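PDB 3FDJ: DegV family protein from Eubacterium eligens, which is of unknown function but probably binds a long-chain fatty acid, as characterised members of the DegV family do. Local coordinates for residues A[66-71]-A[80-85]; A[92-97]-A[110-115]. One frame throughout, in Å; residues are numbered along the deposited sequence. Where two conformers were deposited one is given.

Contact 1. Residues A[66-71]-A[80-85]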
loop_
_atom_site.group_PDB
_atom_site.type_symbol
_atom_site.label_atom_id
_atom_site.label_comp_id
_atom_site.label_asym_id
_atom_site.label_seq_id
_atom_site.Cartn_x
_atom_site.Cartn_y
_atom_site.Cartn_z
ATOM N N ASP A 66 15.525 14.854 1.797
ATOM C CA ASP A 66 16.152 14.787 3.123
ATOM C C ASP A 66 15.594 13.651 3.996
ATOM O O ASP A 66 16.348 12.983 4.705
ATOM C CB ASP A 66 16.016 16.123 3.874
ATOM C CG ASP A 66 16.966 17.198 3.358
ATOM O OD1 ASP A 66 18.035 16.856 2.810
ATOM O OD2 ASP A 66 16.643 18.394 3.507
ATOM N N ALA A 67 14.282 13.434 3.941
ATOM C CA ALA A 67 13.643 12.339 4.692
ATOM C C ALA A 67 14.099 10.972 4.209
ATOM O O ALA A 67 14.333 10.049 5.006
ATOM C CB ALA A 67 12.112 12.447 4.599
ATOM N N TRP A 68 14.217 10.812 2.892
ATOM C CA TRP A 68 14.761 9.565 2.352
ATOM C C TRP A 68 16.186 9.355 2.829
ATOM O O TRP A 68 16.530 8.273 3.269
ATOM C CB TRP A 68 14.742 9.560 0.835
ATOM C CG TRP A 68 13.407 9.415 0.189
ATOM C CD1 TRP A 68 12.756 10.365 -0.571
ATOM C CD2 TRP A 68 12.569 8.262 0.176
ATOM N NE1 TRP A 68 11.568 9.863 -1.039
ATOM C CE2 TRP A 68 11.429 8.576 -0.600
ATOM C CE3 TRP A 68 12.660 6.990 0.744
ATOM C CZ2 TRP A 68 10.386 7.669 -0.797
ATOM C CZ3 TRP A 68 11.632 6.101 0.535
ATOM C CH2 TRP A 68 10.519 6.438 -0.242
ATOM N N LEU A 69 17.024 10.380 2.738
ATOM C CA LEU A 69 18.431 10.233 3.131
ATOM C C LEU A 69 18.567 9.848 4.584
ATOM O O LEU A 69 19.373 8.986 4.916
ATOM C CB LEU A 69 19.226 11.509 2.831
ATOM C CG LEU A 69 19.398 11.810 1.338
ATOM C CD1 LEU A 69 20.114 13.171 1.161
ATOM C CD2 LEU A 69 20.192 10.694 0.631
ATOM N N GLU A 70 17.754 10.462 5.438
ATOM C CA GLU A 70 17.734 10.114 6.861
ATOM C C GLU A 70 17.400 8.628 7.014
ATOM O O GLU A 70 18.043 7.918 7.782
ATOM C CB GLU A 70 16.717 10.969 7.611
ATOM C CG GLU A 70 16.687 10.737 9.112
ATOM C CD GLU A 70 15.722 11.659 9.850
ATOM O OE1 GLU A 70 14.551 11.811 9.418
ATOM O OE2 GLU A 70 16.138 12.214 10.885
ATOM N N ALA A 71 16.436 8.145 6.241
ATOM C CA ALA A 71 15.991 6.755 6.358
ATOM C C ALA A 71 17.009 5.751 5.859
ATOM O O ALA A 71 17.030 4.609 6.313
ATOM C CB ALA A 71 14.672 6.549 5.624
ATOM N N VAL A 80 14.458 -0.198 -1.343
ATOM C CA VAL A 80 13.444 0.819 -1.088
ATOM C C VAL A 80 12.188 0.440 -1.831
ATOM O O VAL A 80 12.241 0.257 -3.055
ATOM C CB VAL A 80 13.910 2.205 -1.572
ATOM C CG1 VAL A 80 12.908 3.278 -1.120
ATOM C CG2 VAL A 80 15.328 2.540 -1.050
ATOM N N VAL A 81 11.055 0.317 -1.133
ATOM C CA VAL A 81 9.784 -0.001 -1.805
ATOM C C VAL A 81 8.907 1.243 -1.822
ATOM O O VAL A 81 8.739 1.901 -0.795
ATOM C CB VAL A 81 9.072 -1.176 -1.118
ATOM C CG1 VAL A 81 7.748 -1.535 -1.854
ATOM C CG2 VAL A 81 10.011 -2.404 -1.058
ATOM N N THR A 82 8.398 1.601 -2.994
ATOM C CA THR A 82 7.568 2.789 -3.113
ATOM C C THR A 82 6.175 2.463 -3.639
ATOM O O THR A 82 5.956 1.464 -4.297
ATOM C CB THR A 82 8.171 3.898 -4.031
ATOM O OG1 THR A 82 8.051 3.535 -5.410
ATOM C CG2 THR A 82 9.674 4.198 -3.697
ATOM N N ILE A 83 5.236 3.335 -3.308
ATOM C CA ILE A 83 3.910 3.350 -3.911
ATOM C C ILE A 83 4.069 3.575 -5.425
ATOM O O ILE A 83 5.053 4.171 -5.891
ATOM C CB ILE A 83 3.048 4.436 -3.220
ATOM C CG1 ILE A 83 1.623 4.555 -3.823
ATOM C CG2 ILE A 83 3.761 5.751 -3.267
ATOM C CD1 ILE A 83 0.663 5.292 -2.890
ATOM N N THR A 84 3.116 3.050 -6.185
ATOM C CA THR A 84 3.123 3.110 -7.632
ATOM C C THR A 84 3.566 4.448 -8.240
ATOM O O THR A 84 3.055 5.542 -7.920
ATOM C CB THR A 84 1.742 2.718 -8.204
ATOM O OG1 THR A 84 1.774 2.875 -9.625
ATOM C CG2 THR A 84 0.613 3.556 -7.593
ATOM N N ALA A 85 4.526 4.340 -9.149
ATOM C CA ALA A 85 4.966 5.485 -9.927
ATOM C C ALA A 85 3.848 5.955 -10.856
ATOM O O ALA A 85 3.890 7.064 -11.380
ATOM C CB ALA A 85 6.203 5.115 -10.733
#

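Contact 2. Residues A[92-97]-A[110-115]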
loop_
_atom_site.group_PDB
_atom_site.type_symbol
_atom_site.label_atom_id
_atom_site.label_comp_id
_atom_site.label_asym_id
_atom_site.label_seq_id
_atom_site.Cartn_x
_atom_site.Cartn_y
_atom_site.Cartn_z
ATOM N N ASN A 92 9.928 8.778 -7.984
ATOM C CA ASN A 92 10.901 9.747 -8.440
ATOM C C ASN A 92 11.689 10.369 -7.276
ATOM O O ASN A 92 12.908 10.586 -7.409
ATOM C CB ASN A 92 10.262 10.860 -9.266
ATOM C CG ASN A 92 9.788 10.409 -10.616
ATOM O OD1 ASN A 92 10.150 9.312 -11.106
ATOM N ND2 ASN A 92 8.978 11.272 -11.268
ATOM N N SER A 93 11.003 10.682 -6.163
ATOM C CA SER A 93 11.680 11.293 -5.012
ATOM C C SER A 93 12.717 10.318 -4.440
ATOM O O SER A 93 13.821 10.727 -4.031
ATOM C CB SER A 93 10.679 11.774 -3.923
ATOM O OG SER A 93 10.022 10.717 -3.237
ATOM N N ALA A 94 12.357 9.037 -4.414
ATOM C CA ALA A 94 13.267 7.995 -3.920
ATOM C C ALA A 94 14.477 7.822 -4.863
ATOM O O ALA A 94 15.604 7.626 -4.408
ATOM C CB ALA A 94 12.528 6.663 -3.737
HETATM N N MSE A 95 14.229 7.876 -6.170
HETATM C CA MSE A 95 15.331 7.823 -7.156
HETATM C C MSE A 95 16.249 9.034 -7.033
HETATM O O MSE A 95 17.474 8.902 -7.152
HETATM C CB MSE A 95 14.795 7.694 -8.578
HETATM C CG MSE A 95 14.124 6.385 -8.878
HETATM SE SE MSE A 95 15.429 4.957 -8.947
HETATM C CE MSE A 95 16.398 5.400 -10.575
ATOM N N ALA A 96 15.678 10.205 -6.786
ATOM C CA ALA A 96 16.474 11.405 -6.582
ATOM C C ALA A 96 17.355 11.284 -5.328
ATOM O O ALA A 96 18.543 11.652 -5.329
ATOM C CB ALA A 96 15.541 12.652 -6.512
ATOM N N ALA A 97 16.778 10.752 -4.258
ATOM C CA ALA A 97 17.529 10.536 -3.024
ATOM C C ALA A 97 18.624 9.468 -3.210
ATOM O O ALA A 97 19.728 9.618 -2.685
ATOM C CB ALA A 97 16.556 10.148 -1.880
ATOM N N VAL A 110 21.810 0.371 -3.862
ATOM C CA VAL A 110 20.467 0.755 -3.521
ATOM C C VAL A 110 19.546 0.419 -4.658
ATOM O O VAL A 110 19.780 0.846 -5.792
ATOM C CB VAL A 110 20.372 2.274 -3.232
ATOM C CG1 VAL A 110 18.946 2.657 -2.805
ATOM C CG2 VAL A 110 21.400 2.690 -2.139
ATOM N N ARG A 111 18.500 -0.340 -4.376
ATOM C CA ARG A 111 17.518 -0.691 -5.400
ATOM C C ARG A 111 16.220 -0.061 -4.978
ATOM O O ARG A 111 15.740 -0.326 -3.864
ATOM C CB ARG A 111 17.353 -2.203 -5.524
ATOM C CG ARG A 111 16.062 -2.627 -6.253
ATOM C CD ARG A 111 16.047 -2.216 -7.735
ATOM N NE ARG A 111 14.683 -2.265 -8.287
ATOM C CZ ARG A 111 14.026 -3.377 -8.643
ATOM N NH1 ARG A 111 12.806 -3.272 -9.132
ATOM N NH2 ARG A 111 14.572 -4.586 -8.547
ATOM N N VAL A 112 15.672 0.785 -5.844
ATOM C CA VAL A 112 14.343 1.351 -5.611
ATOM C C VAL A 112 13.351 0.506 -6.414
ATOM O O VAL A 112 13.526 0.334 -7.628
ATOM C CB VAL A 112 14.247 2.817 -5.996
ATOM C CG1 VAL A 112 12.846 3.346 -5.673
ATOM C CG2 VAL A 112 15.329 3.685 -5.291
ATOM N N ILE A 113 12.352 -0.022 -5.701
ATOM C CA ILE A 113 11.305 -0.890 -6.264
ATOM C C ILE A 113 10.004 -0.109 -6.363
ATOM O O ILE A 113 9.407 0.267 -5.351
ATOM C CB ILE A 113 11.064 -2.155 -5.414
ATOM C CG1 ILE A 113 12.351 -2.952 -5.240
ATOM C CG2 ILE A 113 9.944 -3.023 -6.054
ATOM C CD1 ILE A 113 12.226 -4.047 -4.190
ATOM N N ASP A 114 9.585 0.156 -7.596
ATOM C CA ASP A 114 8.245 0.668 -7.860
ATOM C C ASP A 114 7.325 -0.524 -7.648
ATOM O O ASP A 114 7.360 -1.474 -8.418
ATOM C CB ASP A 114 8.143 1.163 -9.299
ATOM C CG ASP A 114 6.713 1.541 -9.714
ATOM O OD1 ASP A 114 5.821 1.593 -8.854
ATOM O OD2 ASP A 114 6.512 1.759 -10.928
ATOM N N SER A 115 6.524 -0.482 -6.597
ATOM C CA SER A 115 5.629 -1.601 -6.291
ATOM C C SER A 115 4.523 -1.768 -7.304
ATOM O O SER A 115 3.885 -2.814 -7.302
ATOM C CB SER A 115 4.987 -1.444 -4.918
ATOM O OG SER A 115 4.074 -0.356 -4.878
#

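Contact 1. Residues A[66-71]-A[80-85]
Trp-68 reaches from its helix to Val-80 with the outer corner of its six-membered ring. Trp-68 CZ3 lies 3.5 Å from Val-80 CG1. The neighbouring ring atom Trp-68 CH2 is 4.1 Å from the same methyl. Val-80 CG1 approaches the ring obliquely. It is the branch anti to the Val-80 backbone N (chi1 -172°). Two residues along, Thr-82 offers its methyl to the ring. Trp-68 CH2 and Thr-82 CG2 are 4.2 Å apart, also at a slant. The Thr-82 hydroxyl turns to its own chain, where OG1 donates to Ile-83 O over 3.1 Å. The donor OG1 sits above the plane of the Ile-83 carbonyl, 40° out of it. Between Val-80 and Thr-82 in the strand, Val-81 points away from the helix. The polar end of the indole is satisfied too: Trp-68 NE1 is hydrogen-bonded to Ser-93 OG of helix 90-102. Val-7 and Asp-9 of strand 5-9 and Val-25 of strand 21-30 add to the ring's surroundings. All three touching residues are buried. This is a helix lying on the face of a mixed sheet, beside the parallel strands 5-9, 77-82 and 109-114, with one tryptophan making the helix's side of the contact, as in the layered alpha/beta fold of DegV proteins.

Contact 2. Residues A[92-97]-A[110-115]
Val-112 meets two consecutive helix residues, one with each methyl. Val-112 CG1, anti to the backbone N, faces Ala-94 CB at 3.9 Å. Val-112 CG2 turns to Met-95, a selenomethionine, and lies 3.9 Å from its SE. The selenium also sits 3.8 Å from Val-112 CB. Met-95 is folded rather than extended, with chi1, chi2 and chi3 all near -70°. This curl carries SE back to the strand, although the side chain starts off along the flank of the contact. The backbones are nearest at Met-95 CA and Val-112 CA, 6.7 Å apart, which is consistent with the small Ala-94 beside them. Arg-111 leaves the strand on the other face. A bend at chi2 (66°) brings its NE to Val-112 O at 2.9 Å, with the donor well above the carbonyl plane. Ile-113 CG1 lies over the centre of its guanidinium, 3.7 Å from the plane. Arg-111 NH2 also makes salt bridges to Asp-143 and Asp-147, which may hold the group in place. Helix 90-102 thus packs on one side of strand 109-114 and helix 139-150 on the other. Strand 77-82, helix 90-102 and strand 109-114 form a beta-alpha-beta unit.

Contacts 1 and 2 are neighbours, with centres about 6 Å apart. Both rest on one sheet, where strands 77-82 and 109-114 run parallel side by side. Ile-113 N and Val-80 O, 2.7 Å apart, probably form a hydrogen bond joining the two strands. A second probable bond joins Thr-82 O to Ser-115 OG, also at 2.7 Å. The helices meet as well: Trp-68 CB packs on Ala-97 CB at 3.3 Å, and Ala-94 touches both the Trp-68 side chain and Thr-82. Along the chain, contact 1 closes before contact 2 opens. The sodium site, at Lys-160, Ala-179 and Ile-184, involves residues of neither contact.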